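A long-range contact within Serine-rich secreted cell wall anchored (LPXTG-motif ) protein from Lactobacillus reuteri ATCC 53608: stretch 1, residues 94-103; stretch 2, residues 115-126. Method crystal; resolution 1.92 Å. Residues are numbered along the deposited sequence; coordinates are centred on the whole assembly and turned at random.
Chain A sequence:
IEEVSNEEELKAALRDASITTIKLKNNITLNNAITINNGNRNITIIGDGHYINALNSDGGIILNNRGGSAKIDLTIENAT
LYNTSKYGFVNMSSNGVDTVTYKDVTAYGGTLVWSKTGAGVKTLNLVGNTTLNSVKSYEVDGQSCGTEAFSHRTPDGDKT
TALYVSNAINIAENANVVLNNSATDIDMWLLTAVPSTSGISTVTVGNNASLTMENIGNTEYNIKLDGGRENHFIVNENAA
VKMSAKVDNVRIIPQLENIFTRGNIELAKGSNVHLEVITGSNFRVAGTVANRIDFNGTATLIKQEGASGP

Stretch 1, residues 94-103: SNGVDTVTYK
Stretch 2 115-126: SKTGAGVKTLNL

Two neighbouring strands, centred on residues 98-102 and 122-126, run parallel, their axes 12° apart and 4.6 Å at closest approach. Backbones are extended (phi near -115°, psi near 125°), and Asp98 pairs with Lys122, Thr99 with Thr123, and so on to Tyr102 with Leu126, at CA-CA distances of 4.5-5.2 Å.

The backbone ladder staggers as parallel sheets require: Asp98 N to Val121 O (3.2 Å), Thr123 N to Asp98 O (3.1 Å), Val100 N to Thr123 O (2.8 Å), Asn125 N to Val100 O (2.6 Å) and Tyr102 N to Asn125 O (2.8 Å). Before it, Gly120 N donates to Asn95 O (3.0 Å); a CB on Gly120 would lie 2.3 Å from Gly96 C, so glycine fits.

Lys122 (chi m, m, t, t) is long enough to curl back, its NZ bonding Ser94 O (2.7 Å), Gly96 O (2.8 Å) and, as a salt bridge, Asp98 OD2 (2.7 Å). Asp98 (m) also accepts at OD1 from Ser94 OG (2.7 Å).

On the same face, apolar groups pack: Val100 CG1 (t) meets Leu124 CD1 (t, p) at 3.8 Å, and Tyr102 CB (m) meets Leu126 CD2 (m, t) at 4.0 Å.

The other face is polar. Water 1 lies 2.7 Å from both Thr99 OG1 and Thr123 OG1 (both m), while Asn125 ND2 (m) weakly bonds Thr101 OG1 (m, 3.3 Å).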

# COMPACT_ATOMS: atom_id res chain seq x y z
N SER A 94 4.10 -0.89 -14.41
CA SER A 94 4.36 -0.06 -15.59
C SER A 94 5.69 0.65 -15.49
O SER A 94 6.18 0.91 -14.39
CB SER A 94 3.27 0.98 -15.80
OG SER A 94 2.00 0.35 -15.91
N ASN A 95 6.29 0.96 -16.63
CA ASN A 95 7.49 1.79 -16.62
C ASN A 95 7.15 3.25 -16.28
O ASN A 95 7.99 3.97 -15.75
CB ASN A 95 8.24 1.65 -17.95
CG ASN A 95 9.07 0.38 -17.99
OD1 ASN A 95 9.58 -0.08 -16.96
ND2 ASN A 95 9.20 -0.21 -19.18
N GLY A 96 5.92 3.66 -16.57
CA GLY A 96 5.49 5.01 -16.27
C GLY A 96 4.63 5.09 -15.01
O GLY A 96 4.82 4.32 -14.06
N VAL A 97 3.66 6.00 -15.02
CA VAL A 97 2.83 6.27 -13.85
C VAL A 97 1.67 5.28 -13.68
O VAL A 97 0.87 5.08 -14.61
CB VAL A 97 2.25 7.72 -13.92
CG1 VAL A 97 1.28 7.97 -12.76
CG2 VAL A 97 3.38 8.75 -13.92
N ASP A 98 1.60 4.67 -12.49
CA ASP A 98 0.45 3.85 -12.06
C ASP A 98 -0.11 4.46 -10.79
O ASP A 98 0.63 4.73 -9.84
CB ASP A 98 0.84 2.41 -11.75
CG ASP A 98 1.30 1.63 -12.95
OD1 ASP A 98 0.71 1.79 -14.04
OD2 ASP A 98 2.26 0.85 -12.80
N THR A 99 -1.42 4.63 -10.76
CA THR A 99 -2.12 5.10 -9.58
C THR A 99 -3.26 4.13 -9.29
O THR A 99 -4.04 3.84 -10.19
CB THR A 99 -2.64 6.52 -9.78
OG1 THR A 99 -1.52 7.40 -10.02
CG2 THR A 99 -3.41 7.00 -8.55
N VAL A 100 -3.31 3.61 -8.06
CA VAL A 100 -4.36 2.69 -7.64
C VAL A 100 -5.14 3.33 -6.50
O VAL A 100 -4.56 3.90 -5.54
CB VAL A 100 -3.78 1.32 -7.18
CG1 VAL A 100 -4.88 0.44 -6.61
CG2 VAL A 100 -3.03 0.62 -8.33
N THR A 101 -6.45 3.27 -6.59
CA THR A 101 -7.31 3.81 -5.56
C THR A 101 -8.25 2.73 -5.06
O THR A 101 -8.97 2.11 -5.84
CB THR A 101 -8.13 5.01 -6.09
OG1 THR A 101 -7.22 6.04 -6.46
CG2 THR A 101 -9.09 5.54 -5.02
N TYR A 102 -8.21 2.48 -3.75
CA TYR A 102 -9.16 1.58 -3.10
C TYR A 102 -10.16 2.42 -2.33
O TYR A 102 -9.78 3.16 -1.43
CB TYR A 102 -8.46 0.62 -2.13
CG TYR A 102 -7.73 -0.56 -2.72
CD1 TYR A 102 -7.72 -0.80 -4.09
CD2 TYR A 102 -7.03 -1.43 -1.89
CE1 TYR A 102 -7.04 -1.91 -4.61
CE2 TYR A 102 -6.36 -2.52 -2.40
CZ TYR A 102 -6.36 -2.76 -3.76
OH TYR A 102 -5.67 -3.84 -4.24
N LYS A 103 -11.43 2.31 -2.67
CA LYS A 103 -12.45 3.05 -1.94
C LYS A 103 -13.48 2.08 -1.35
O LYS A 103 -14.06 1.28 -2.08
CB LYS A 103 -13.11 4.08 -2.83
CG LYS A 103 -14.29 4.80 -2.18
CD LYS A 103 -14.91 5.81 -3.13
CE LYS A 103 -16.06 6.59 -2.48
NZ LYS A 103 -16.44 7.78 -3.31
N SER A 115 4.74 -2.88 -6.29
CA SER A 115 5.08 -1.97 -7.37
C SER A 115 6.55 -2.05 -7.74
O SER A 115 7.38 -2.48 -6.94
CB SER A 115 4.73 -0.52 -6.97
OG SER A 115 5.62 -0.07 -5.95
N LYS A 116 6.85 -1.66 -8.97
CA LYS A 116 8.22 -1.42 -9.40
C LYS A 116 8.74 -0.17 -8.68
O LYS A 116 8.03 0.83 -8.58
CB LYS A 116 8.30 -1.20 -10.91
CG LYS A 116 8.43 -2.46 -11.76
CD LYS A 116 8.28 -2.10 -13.24
CE LYS A 116 8.39 -3.31 -14.15
NZ LYS A 116 9.34 -4.33 -13.65
N THR A 117 9.97 -0.24 -8.17
CA THR A 117 10.50 0.85 -7.38
C THR A 117 11.54 1.67 -8.16
O THR A 117 12.10 2.63 -7.64
CB THR A 117 11.11 0.32 -6.09
OG1 THR A 117 12.11 -0.67 -6.41
CG2 THR A 117 10.03 -0.33 -5.24
N GLY A 118 11.81 1.28 -9.41
CA GLY A 118 12.83 1.97 -10.19
C GLY A 118 12.29 2.58 -11.48
O GLY A 118 12.99 2.70 -12.47
N ALA A 119 11.03 3.02 -11.43
CA ALA A 119 10.37 3.55 -12.61
C ALA A 119 9.50 4.76 -12.29
O ALA A 119 9.87 5.60 -11.46
CB ALA A 119 9.52 2.45 -13.26
N GLY A 120 8.34 4.84 -12.93
CA GLY A 120 7.47 6.00 -12.76
C GLY A 120 6.78 6.05 -11.41
O GLY A 120 6.85 5.09 -10.62
N VAL A 121 6.07 7.14 -11.17
CA VAL A 121 5.45 7.38 -9.86
C VAL A 121 4.35 6.37 -9.57
O VAL A 121 3.41 6.22 -10.35
CB VAL A 121 4.87 8.81 -9.77
CG1 VAL A 121 4.14 9.03 -8.44
CG2 VAL A 121 5.98 9.85 -9.95
N LYS A 122 4.49 5.68 -8.43
CA LYS A 122 3.52 4.69 -7.98
C LYS A 122 2.77 5.17 -6.74
O LYS A 122 3.38 5.41 -5.68
CB LYS A 122 4.21 3.36 -7.67
CG LYS A 122 5.17 2.90 -8.76
CD LYS A 122 4.44 2.74 -10.09
CE LYS A 122 5.30 1.95 -11.11
NZ LYS A 122 4.69 2.01 -12.47
N THR A 123 1.46 5.29 -6.89
CA THR A 123 0.60 5.84 -5.87
C THR A 123 -0.56 4.91 -5.51
O THR A 123 -1.26 4.40 -6.39
CB THR A 123 0.01 7.21 -6.33
OG1 THR A 123 1.08 8.09 -6.70
CG2 THR A 123 -0.81 7.85 -5.22
N LEU A 124 -0.77 4.71 -4.21
CA LEU A 124 -1.95 4.01 -3.71
C LEU A 124 -2.78 4.96 -2.87
O LEU A 124 -2.33 5.46 -1.83
CB LEU A 124 -1.55 2.79 -2.87
CG LEU A 124 -2.69 2.06 -2.15
CD1 LEU A 124 -3.64 1.42 -3.17
CD2 LEU A 124 -2.13 1.00 -1.21
N ASN A 125 -4.01 5.21 -3.31
CA ASN A 125 -4.92 6.04 -2.53
C ASN A 125 -5.90 5.14 -1.79
O ASN A 125 -6.43 4.18 -2.36
CB ASN A 125 -5.66 7.04 -3.42
CG ASN A 125 -4.72 8.00 -4.11
OD1 ASN A 125 -3.91 8.66 -3.46
ND2 ASN A 125 -4.81 8.08 -5.43
N LEU A 126 -6.12 5.43 -0.51
CA LEU A 126 -7.00 4.64 0.32
C LEU A 126 -8.13 5.55 0.78
O LEU A 126 -7.90 6.53 1.50
CB LEU A 126 -6.25 4.03 1.52
CG LEU A 126 -5.07 3.12 1.13
CD1 LEU A 126 -4.35 2.62 2.37
CD2 LEU A 126 -5.56 1.95 0.26
O HOH W 1 1.07 7.72 -9.41